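Aminoglycoside phosphotransferase (Alicyclobacillus acidocaldarius subsp. acidocaldarius, PDB 4PDY) probably transfers a phosphate group to a small-molecule acceptor, as a member of the aminoglycoside phosphotransferase family with a protein-kinase-like fold. Local coordinates at residues Pro21-Pro24 / Gln25-Ser29; Asp173-Arg176 / Glu177-Phe181; Pro249-Arg252 / Ala253-Met256; Pro302-Pro305 / Trp306-His310. All coordinates share one frame; numbering follows the deposited sequence.

In the fold
All four contacts are local, each made within one continuous piece of chain, and they come in numerical order along it. Contact 1 lies apart, on the short helix 25-28 beside the antiparallel sheet of the N-terminal lobe, which also carries part of the histidine pocket; its centre is about 36 to 51 Å from the centres of the others. Contacts 2, 3 and 4 belong to the helical part. Contact 2 joins helices 154-173 and 180-187, contact 3 begins helix 252-266, and contact 4 begins helix 303-315. Contacts 2 and 4, centres about 17 Å apart, touch where Phe181 packs on Ile308 and Ala309. The arrangement fits the two-lobed architecture of kinase-like phosphotransferases.

Contact 1. Residues Pro21-Pro24 / Gln25-Ser29; sequences PLIP and QAVVS
A chi1 of -64° in Ile23 sends CG2 opposite the backbone N and on to Val27, while CG1 stays beside that N. Val27 answers with its own CG1 opposite the backbone N (chi1 171°), which places this methyl 3.8 Å from Ile23 CG2. The two side chains cross at about a right angle, with Ile23 CG2 3.7 Å from Val27 CB. Pro24, at the N-cap position, supplies the turn. Its carbonyl O accepts the amide of Val27 at 3.0 Å, a bent bond (N-H...O 138°) whose donor stands above the carbonyl plane. The same Pro24 O lies 3.8 Å from Val28 CG2. A bend at chi2 lets Gln25 NE2 meet Ser29 OG at 3.0 Å, with the hydroxyl oxygen lying in the amide plane; Gln25 OE1 has a weak hydrogen bond to Arg38. Beyond the turn, Ile23 and Val27 both pack on Tyr105 of strand 103-109, while Val28 rests on Ile35 and Trp47, so the helix lies against the N-terminal sheet. Ile23 also has its backbone held, its O by Arg38 and its N by Glu45. The short helix and its lead-in thus meet the sheet by both means, hydrocarbon packing from Ile23, Val27 and Val28 and polar bonds to Arg38 and Glu45, while the Gln25-Ser29 bond ties the helix's own turn.

Contact 2. Residues Asp173-Arg176 / Glu177-Phe181; sequences DRKR and EKDAF
Lys178 reaches back along the chain and puts its ammonium group between two carbonyls: NZ donates to Asp173 O and to Lys175 O, each at 2.8 Å. The second bond lies in the carbonyl plane of Lys175, whereas NZ stands above the carbonyl plane of Asp173. A bend at the last torsion (chi4 80°) turns NZ onto the two carbonyl oxygens after an otherwise extended chain. Replacing Lys178 with an alanine removes both bonds and would probably leave the Asp173 and Lys175 carbonyls without this donor, setting the turn free to shift. This is a tight link between helices, in which Asp173 ends helix 154-173 and Asp179 is the N-cap of helix 180-187, its OD1 taking the amide of Asp182. A lysine at the carbonyl end of the first helix is also likely to suit the partial negative charge there. At the surface, Arg176 and Glu177 run side by side, pointing the same way, and form a salt bridge between Arg176 NH1 and Glu177 OE2 at 3.3 Å. The carboxylate oxygen comes in at the edge of the guanidinium, yet the two planes are turned 49° apart. Lys175 passes its CE 3.5 Å from Glu177 O on the way to a salt bridge with Asp182.

Contact 3. Residues Pro249-Arg252 / Ala253-Met256; sequences PAPR and ALDM
Leu254 packs on the residues before the helix, Ala250 and Pro251. Its CG is anti to the carbonyl carbon, beside the backbone N, and an extended second torsion carries CD1 back to the incoming chain, 4.0 Å from Ala250 CB and 4.3 Å from Pro251 CD. The amide of Leu254 meets Pro251 O at 3.0 Å from above the carbonyl plane, while that of Met256 bonds Arg252 O at 3.1 Å in the plane, the first full helical bond of the set.

Arg252 and Met256, one helical turn apart, cross obliquely. Both chains leave the backbone with CG anti to the N, and both bend at the third torsion (chi3 75° in Arg252, -50° in Met256). Met256 is modelled as selenomethionine in two conformers; in the one given, the CE methyl lies over one face of the Arg252 guanidinium, an approach that must be held doubtful for that reason. The arginine itself is gripped from elsewhere: NH2 makes a salt bridge with Glu291 and bonds Arg285 O, and NH1 bonds Phe281 O, so its buried charge is well met and its rotation fixed.

The two carboxylate oxygens of Asp255 accept the backbone amides of His223 and Leu224, which open a His-Leu-Asp sequence. An aspartate of this helix holding the amides of what is probably the catalytic-loop His-x-Asp motif is consistent with the arrangement known from protein kinases and their aminoglycoside-phosphotransferase relatives.

Contact 4. Residues Pro302-Pro305 / Trp306-His310; sequences PYLP and WRIAH
Tyr303 stands between Trp306 and Arg307, each meeting a different part of its ring. Toward Trp306 the rings are oblique, their planes at 46°, and Tyr303 CE1 comes 3.8 Å from Trp306 CZ3. A chi1 of 173° takes the Tyr303 ring out from the helix with one face toward Arg307 CB. The arginine runs aslant past the ring, the ring and guanidinium planes 36° apart: its CD passes 3.6 Å from Tyr303 OH, and Tyr303 CE2 sits at the edge of the guanidinium. Replacing Tyr303 by an alanine would probably open a gap beside Trp306 and leave the Arg307 chain free to turn.

All this rides on the first turns of helix 303-315, with Pro302 at the N-cap. Pro302 O takes the amide of Trp306 at 3.2 Å, and the ladder continues with Arg307 N to Tyr303 O at 2.8 Å and Ile308 N to Leu304 O at 2.9 Å. Pro305, lacking an N-H, fits this first turn, where no earlier helical carbonyl awaits a donor. At the tryptophan, His310 CB lies over one face near its rim, 3.7 Å above the plane. Trp306 NE1 and His310 ND1 both bond Asp164 OD2, tying the helix to helix 154-173.

Contact 1. Residues Pro21-Pro24 / Gln25-Ser29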
loop_
_atom_site.group_PDB
_atom_site.type_symbol
_atom_site.label_atom_id
_atom_site.label_comp_id
_atom_site.label_asym_id
_atom_site.label_seq_id
_atom_site.Cartn_x
_atom_site.Cartn_y
_atom_site.Cartn_z
ATOM N N PRO A 21 -13.277 -17.974 10.496
ATOM C CA PRO A 21 -13.673 -19.358 10.229
ATOM C C PRO A 21 -12.485 -20.217 9.702
ATOM O O PRO A 21 -11.703 -19.758 8.884
ATOM C CB PRO A 21 -14.785 -19.213 9.175
ATOM C CG PRO A 21 -15.196 -17.782 9.213
ATOM C CD PRO A 21 -14.005 -17.001 9.667
ATOM N N LEU A 22 -12.317 -21.431 10.216
ATOM C CA LEU A 22 -11.296 -22.329 9.686
ATOM C C LEU A 22 -11.621 -22.642 8.234
ATOM O O LEU A 22 -12.794 -22.738 7.843
ATOM C CB LEU A 22 -11.201 -23.631 10.493
ATOM C CG LEU A 22 -10.315 -23.610 11.744
ATOM C CD1 LEU A 22 -10.641 -24.825 12.591
ATOM C CD2 LEU A 22 -8.829 -23.576 11.401
ATOM N N ILE A 23 -10.583 -22.778 7.429
ATOM C CA ILE A 23 -10.750 -23.234 6.061
ATOM C C ILE A 23 -11.351 -24.646 6.092
ATOM O O ILE A 23 -10.924 -25.473 6.901
ATOM C CB ILE A 23 -9.408 -23.177 5.295
ATOM C CG1 ILE A 23 -8.948 -21.716 5.198
ATOM C CG2 ILE A 23 -9.502 -23.876 3.938
ATOM C CD1 ILE A 23 -7.600 -21.508 4.571
ATOM N N PRO A 24 -12.316 -24.944 5.207
ATOM C CA PRO A 24 -12.859 -26.302 5.217
ATOM C C PRO A 24 -11.775 -27.355 4.943
ATOM O O PRO A 24 -10.914 -27.150 4.104
ATOM C CB PRO A 24 -13.922 -26.271 4.104
ATOM C CG PRO A 24 -14.304 -24.841 4.019
ATOM C CD PRO A 24 -13.058 -24.071 4.278
ATOM N N GLN A 25 -11.823 -28.476 5.656
ATOM C CA GLN A 25 -10.863 -29.559 5.446
ATOM C C GLN A 25 -10.812 -30.020 4.009
ATOM O O GLN A 25 -9.746 -30.398 3.517
ATOM C CB GLN A 25 -11.197 -30.752 6.335
ATOM C CG GLN A 25 -10.262 -31.953 6.196
ATOM C CD GLN A 25 -8.814 -31.641 6.537
ATOM O OE1 GLN A 25 -8.515 -31.090 7.602
ATOM N NE2 GLN A 25 -7.899 -32.012 5.636
ATOM N N ALA A 26 -11.945 -30.001 3.304
ATOM C CA ALA A 26 -11.948 -30.475 1.919
ATOM C C ALA A 26 -10.993 -29.642 1.047
ATOM O O ALA A 26 -10.429 -30.153 0.090
ATOM C CB ALA A 26 -13.349 -30.473 1.336
ATOM N N VAL A 27 -10.831 -28.369 1.387
ATOM C CA VAL A 27 -9.909 -27.514 0.621
ATOM C C VAL A 27 -8.465 -27.965 0.891
ATOM O O VAL A 27 -7.659 -28.131 -0.027
ATOM C CB VAL A 27 -10.087 -26.042 0.988
ATOM C CG1 VAL A 27 -8.992 -25.204 0.361
ATOM C CG2 VAL A 27 -11.442 -25.525 0.530
ATOM N N VAL A 28 -8.135 -28.184 2.170
ATOM C CA VAL A 28 -6.793 -28.594 2.546
ATOM C C VAL A 28 -6.420 -29.889 1.819
ATOM O O VAL A 28 -5.295 -30.056 1.327
ATOM C CB VAL A 28 -6.719 -28.860 4.069
ATOM C CG1 VAL A 28 -5.309 -29.209 4.506
ATOM C CG2 VAL A 28 -7.250 -27.705 4.891
ATOM N N SER A 29 -7.385 -30.814 1.757
ATOM C CA SER A 29 -7.159 -32.109 1.150
ATOM C C SER A 29 -6.973 -32.146 -0.368
ATOM O O SER A 29 -6.627 -33.169 -0.930
ATOM C CB SER A 29 -8.298 -33.051 1.571
ATOM O OG SER A 29 -8.148 -33.392 2.938
#

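Contact 2. Residues Asp173-Arg176 / Glu177-Phe181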
loop_
_atom_site.group_PDB
_atom_site.type_symbol
_atom_site.label_atom_id
_atom_site.label_comp_id
_atom_site.label_asym_id
_atom_site.label_seq_id
_atom_site.Cartn_x
_atom_site.Cartn_y
_atom_site.Cartn_z
ATOM N N ASP A 173 -18.082 24.194 10.471
ATOM C CA ASP A 173 -18.087 25.585 10.885
ATOM C C ASP A 173 -19.487 26.041 11.284
ATOM O O ASP A 173 -19.637 26.879 12.168
ATOM C CB ASP A 173 -17.578 26.454 9.735
ATOM C CG ASP A 173 -17.143 27.820 10.179
ATOM O OD1 ASP A 173 -16.731 28.048 11.331
ATOM O OD2 ASP A 173 -17.220 28.701 9.328
ATOM N N ARG A 174 -20.507 25.492 10.635
ATOM C CA ARG A 174 -21.876 25.926 10.894
ATOM C C ARG A 174 -22.599 25.098 11.971
ATOM O O ARG A 174 -23.795 25.239 12.164
ATOM C CB ARG A 174 -22.690 26.003 9.600
ATOM C CG ARG A 174 -22.974 24.665 8.956
ATOM C CD ARG A 174 -23.716 24.817 7.640
ATOM N NE ARG A 174 -23.917 23.489 7.060
ATOM C CZ ARG A 174 -23.323 23.008 5.968
ATOM N NH1 ARG A 174 -22.467 23.741 5.258
ATOM N NH2 ARG A 174 -23.599 21.767 5.580
ATOM N N LYS A 175 -21.854 24.269 12.711
ATOM C CA LYS A 175 -22.411 23.567 13.869
ATOM C C LYS A 175 -22.581 24.502 15.062
ATOM O O LYS A 175 -21.680 25.265 15.400
ATOM C CB LYS A 175 -21.526 22.392 14.296
ATOM C CG LYS A 175 -21.487 21.254 13.306
ATOM C CD LYS A 175 -20.521 20.160 13.728
ATOM C CE LYS A 175 -21.040 19.428 14.952
ATOM N NZ LYS A 175 -20.253 18.210 15.250
ATOM N N ARG A 176 -23.714 24.368 15.749
ATOM C CA ARG A 176 -23.983 25.195 16.915
ATOM C C ARG A 176 -23.015 24.862 18.040
ATOM O O ARG A 176 -22.531 25.763 18.731
ATOM C CB ARG A 176 -25.427 25.021 17.405
ATOM C CG ARG A 176 -25.737 25.839 18.648
ATOM C CD ARG A 176 -27.226 25.907 18.968
ATOM N NE ARG A 176 -27.471 26.843 20.069
ATOM C CZ ARG A 176 -27.323 26.546 21.365
ATOM N NH1 ARG A 176 -26.939 25.322 21.739
ATOM N NH2 ARG A 176 -27.562 27.474 22.298
ATOM N N GLU A 177 -22.746 23.566 18.214
ATOM C CA GLU A 177 -21.840 23.067 19.239
ATOM C C GLU A 177 -20.715 22.289 18.552
ATOM O O GLU A 177 -20.943 21.217 17.999
ATOM C CB GLU A 177 -22.602 22.172 20.218
ATOM C CG GLU A 177 -23.620 22.925 21.066
ATOM C CD GLU A 177 -24.445 22.025 21.987
ATOM O OE1 GLU A 177 -24.256 20.787 21.981
ATOM O OE2 GLU A 177 -25.299 22.571 22.720
ATOM N N LYS A 178 -19.510 22.854 18.573
ATOM C CA LYS A 178 -18.347 22.247 17.947
ATOM C C LYS A 178 -17.556 21.449 18.981
ATOM O O LYS A 178 -17.181 21.979 20.023
ATOM C CB LYS A 178 -17.465 23.335 17.342
ATOM C CG LYS A 178 -18.088 24.012 16.145
ATOM C CD LYS A 178 -17.380 25.307 15.849
ATOM C CE LYS A 178 -17.981 25.945 14.623
ATOM N NZ LYS A 178 -19.255 26.660 14.917
ATOM N N ASP A 179 -17.294 20.181 18.686
ATOM C CA ASP A 179 -16.503 19.343 19.571
ATOM C C ASP A 179 -15.027 19.581 19.300
ATOM O O ASP A 179 -14.639 20.449 18.476
ATOM C CB ASP A 179 -16.942 17.876 19.474
ATOM C CG ASP A 179 -16.649 17.216 18.126
ATOM O OD1 ASP A 179 -15.702 17.626 17.412
ATOM O OD2 ASP A 179 -17.359 16.221 17.798
ATOM N N ALA A 180 -14.171 18.884 20.026
ATOM C CA ALA A 180 -12.737 19.128 19.923
ATOM C C ALA A 180 -12.226 18.854 18.515
ATOM O O ALA A 180 -11.383 19.588 18.005
ATOM C CB ALA A 180 -11.988 18.275 20.934
ATOM N N PHE A 181 -12.724 17.799 17.889
ATOM C CA PHE A 181 -12.358 17.475 16.506
ATOM C C PHE A 181 -12.746 18.611 15.545
ATOM O O PHE A 181 -11.924 19.071 14.751
ATOM C CB PHE A 181 -13.015 16.169 16.048
ATOM C CG PHE A 181 -12.547 15.696 14.699
ATOM C CD1 PHE A 181 -13.063 16.279 13.557
ATOM C CD2 PHE A 181 -11.592 14.708 14.551
ATOM C CE1 PHE A 181 -12.647 15.876 12.306
ATOM C CE2 PHE A 181 -11.172 14.304 13.301
ATOM C CZ PHE A 181 -11.692 14.906 12.157
#

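Contact 3. Residues Pro249-Arg252 / Ala253-Met256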
loop_
_atom_site.group_PDB
_atom_site.type_symbol
_atom_site.label_atom_id
_atom_site.label_comp_id
_atom_site.label_asym_id
_atom_site.label_seq_id
_atom_site.Cartn_x
_atom_site.Cartn_y
_atom_site.Cartn_z
ATOM N N PRO A 249 -0.901 -3.149 -13.378
ATOM C CA PRO A 249 -0.078 -2.147 -14.025
ATOM C C PRO A 249 -0.435 -0.750 -13.473
ATOM O O PRO A 249 -1.612 -0.366 -13.442
ATOM C CB PRO A 249 -0.464 -2.278 -15.513
ATOM C CG PRO A 249 -0.919 -3.701 -15.656
ATOM C CD PRO A 249 -1.619 -3.978 -14.356
ATOM N N ALA A 250 0.569 -0.002 -13.050
ATOM C CA ALA A 250 0.361 1.329 -12.480
ATOM C C ALA A 250 1.677 2.051 -12.382
ATOM O O ALA A 250 2.718 1.405 -12.255
ATOM C CB ALA A 250 -0.298 1.242 -11.124
ATOM N N PRO A 251 1.657 3.401 -12.421
ATOM C CA PRO A 251 2.913 4.123 -12.350
ATOM C C PRO A 251 3.647 3.834 -11.050
ATOM O O PRO A 251 3.034 3.800 -9.991
ATOM C CB PRO A 251 2.479 5.585 -12.430
ATOM C CG PRO A 251 1.201 5.554 -13.201
ATOM C CD PRO A 251 0.524 4.300 -12.703
ATOM N N ARG A 252 4.962 3.697 -11.161
ATOM C CA ARG A 252 5.817 3.405 -10.027
ATOM C C ARG A 252 5.653 4.396 -8.880
ATOM O O ARG A 252 5.765 4.030 -7.702
ATOM C CB ARG A 252 7.268 3.315 -10.487
ATOM C CG ARG A 252 8.199 2.746 -9.448
ATOM C CD ARG A 252 9.567 2.420 -9.991
ATOM N NE ARG A 252 10.363 3.636 -10.207
ATOM C CZ ARG A 252 11.690 3.691 -10.158
ATOM N NH1 ARG A 252 12.407 2.593 -9.897
ATOM N NH2 ARG A 252 12.318 4.849 -10.331
ATOM N N ALA A 253 5.376 5.650 -9.193
ATOM C CA ALA A 253 5.165 6.669 -8.192
ATOM C C ALA A 253 4.093 6.309 -7.159
ATOM O O ALA A 253 4.126 6.813 -6.024
ATOM C CB ALA A 253 4.800 7.995 -8.877
ATOM N N LEU A 254 3.109 5.499 -7.547
ATOM C CA LEU A 254 2.073 5.119 -6.583
ATOM C C LEU A 254 2.634 4.297 -5.421
ATOM O O LEU A 254 2.405 4.650 -4.276
ATOM C CB LEU A 254 0.944 4.370 -7.250
ATOM C CG LEU A 254 0.045 5.185 -8.192
ATOM C CD1 LEU A 254 -1.060 4.311 -8.751
ATOM C CD2 LEU A 254 -0.543 6.401 -7.493
ATOM N N ASP A 255 3.397 3.254 -5.720
ATOM C CA ASP A 255 4.004 2.472 -4.655
ATOM C C ASP A 255 5.002 3.336 -3.882
ATOM O O ASP A 255 5.077 3.258 -2.654
ATOM C CB ASP A 255 4.702 1.229 -5.222
ATOM C CG ASP A 255 3.790 -0.025 -5.329
ATOM O OD1 ASP A 255 2.627 -0.049 -4.841
ATOM O OD2 ASP A 255 4.276 -0.999 -5.968
HETATM N N MSE A 256 5.775 4.159 -4.588
HETATM C CA MSE A 256 6.769 4.982 -3.918
HETATM C C MSE A 256 6.138 5.956 -2.949
HETATM O O MSE A 256 6.575 6.077 -1.801
HETATM C CB MSE A 256 7.641 5.664 -4.967
HETATM C CG MSE A 256 8.923 6.185 -4.343
HETATM SE SE MSE A 256 9.976 7.151 -5.672
HETATM C CE MSE A 256 10.094 5.969 -7.239
#

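Contact 4. Residues Pro302-Pro305 / Trp306-His310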
loop_
_atom_site.group_PDB
_atom_site.type_symbol
_atom_site.label_atom_id
_atom_site.label_comp_id
_atom_site.label_asym_id
_atom_site.label_seq_id
_atom_site.Cartn_x
_atom_site.Cartn_y
_atom_site.Cartn_z
ATOM N N PRO A 302 -3.218 16.650 1.610
ATOM C CA PRO A 302 -3.501 16.313 3.016
ATOM C C PRO A 302 -4.438 15.096 3.147
ATOM O O PRO A 302 -5.602 15.199 3.535
ATOM C CB PRO A 302 -4.114 17.603 3.565
ATOM C CG PRO A 302 -4.845 18.177 2.392
ATOM C CD PRO A 302 -4.004 17.832 1.176
ATOM N N TYR A 303 -3.895 13.956 2.770
ATOM C CA TYR A 303 -4.641 12.719 2.694
ATOM C C TYR A 303 -5.197 12.273 4.043
ATOM O O TYR A 303 -6.339 11.875 4.137
ATOM C CB TYR A 303 -3.718 11.614 2.161
ATOM C CG TYR A 303 -4.323 10.241 2.190
ATOM C CD1 TYR A 303 -5.267 9.835 1.247
ATOM C CD2 TYR A 303 -3.943 9.339 3.178
ATOM C CE1 TYR A 303 -5.821 8.566 1.295
ATOM C CE2 TYR A 303 -4.479 8.069 3.223
ATOM C CZ TYR A 303 -5.403 7.676 2.287
ATOM O OH TYR A 303 -5.913 6.399 2.408
ATOM N N LEU A 304 -4.375 12.355 5.081
ATOM C CA LEU A 304 -4.837 11.847 6.370
ATOM C C LEU A 304 -5.996 12.684 6.937
ATOM O O LEU A 304 -7.014 12.130 7.349
ATOM C CB LEU A 304 -3.663 11.645 7.352
ATOM C CG LEU A 304 -3.867 11.187 8.791
ATOM C CD1 LEU A 304 -2.678 10.353 9.258
ATOM C CD2 LEU A 304 -3.999 12.416 9.669
ATOM N N PRO A 305 -5.852 14.021 6.974
ATOM C CA PRO A 305 -7.014 14.804 7.396
ATOM C C PRO A 305 -8.276 14.517 6.573
ATOM O O PRO A 305 -9.370 14.445 7.134
ATOM C CB PRO A 305 -6.545 16.250 7.222
ATOM C CG PRO A 305 -5.078 16.166 7.442
ATOM C CD PRO A 305 -4.664 14.868 6.821
ATOM N N TRP A 306 -8.126 14.375 5.248
ATOM C CA TRP A 306 -9.264 14.028 4.410
ATOM C C TRP A 306 -9.873 12.711 4.885
ATOM O O TRP A 306 -11.061 12.606 5.091
ATOM C CB TRP A 306 -8.900 13.967 2.899
ATOM C CG TRP A 306 -9.992 13.288 2.211
ATOM C CD1 TRP A 306 -11.252 13.786 1.952
ATOM C CD2 TRP A 306 -10.044 11.895 1.892
ATOM N NE1 TRP A 306 -12.047 12.798 1.446
ATOM C CE2 TRP A 306 -11.343 11.619 1.429
ATOM C CE3 TRP A 306 -9.114 10.854 1.964
ATOM C CZ2 TRP A 306 -11.716 10.367 0.995
ATOM C CZ3 TRP A 306 -9.499 9.613 1.543
ATOM C CH2 TRP A 306 -10.782 9.381 1.062
ATOM N N ARG A 307 -9.021 11.708 5.021
ATOM C CA ARG A 307 -9.521 10.347 5.312
ATOM C C ARG A 307 -10.241 10.264 6.673
ATOM O O ARG A 307 -11.319 9.678 6.793
ATOM C CB ARG A 307 -8.383 9.329 5.226
ATOM C CG ARG A 307 -8.859 7.885 5.380
ATOM C CD ARG A 307 -7.751 6.836 5.491
ATOM N NE ARG A 307 -6.572 7.275 6.238
ATOM C CZ ARG A 307 -6.283 6.983 7.510
ATOM N NH1 ARG A 307 -7.093 6.239 8.256
ATOM N NH2 ARG A 307 -5.166 7.459 8.048
ATOM N N ILE A 308 -9.622 10.867 7.677
ATOM C CA ILE A 308 -10.153 10.882 9.028
ATOM C C ILE A 308 -11.464 11.690 9.091
ATOM O O ILE A 308 -12.465 11.253 9.649
ATOM C CB ILE A 308 -9.124 11.493 10.011
ATOM C CG1 ILE A 308 -7.817 10.706 10.006
ATOM C CG2 ILE A 308 -9.705 11.621 11.408
ATOM C CD1 ILE A 308 -6.686 11.574 10.484
ATOM N N ALA A 309 -11.468 12.887 8.478
ATOM C CA ALA A 309 -12.709 13.671 8.463
ATOM C C ALA A 309 -13.818 12.959 7.662
ATOM O O ALA A 309 -14.990 12.987 8.048
ATOM C CB ALA A 309 -12.453 15.064 7.904
ATOM N N HIS A 310 -13.447 12.332 6.554
ATOM C CA HIS A 310 -14.408 11.598 5.758
ATOM C C HIS A 310 -15.102 10.532 6.586
ATOM O O HIS A 310 -16.322 10.419 6.588
ATOM C CB HIS A 310 -13.774 10.990 4.512
ATOM C CG HIS A 310 -14.753 10.301 3.625
ATOM N ND1 HIS A 310 -15.364 10.922 2.561
ATOM C CD2 HIS A 310 -15.260 9.045 3.665
ATOM C CE1 HIS A 310 -16.195 10.077 1.984
ATOM N NE2 HIS A 310 -16.162 8.933 2.639
#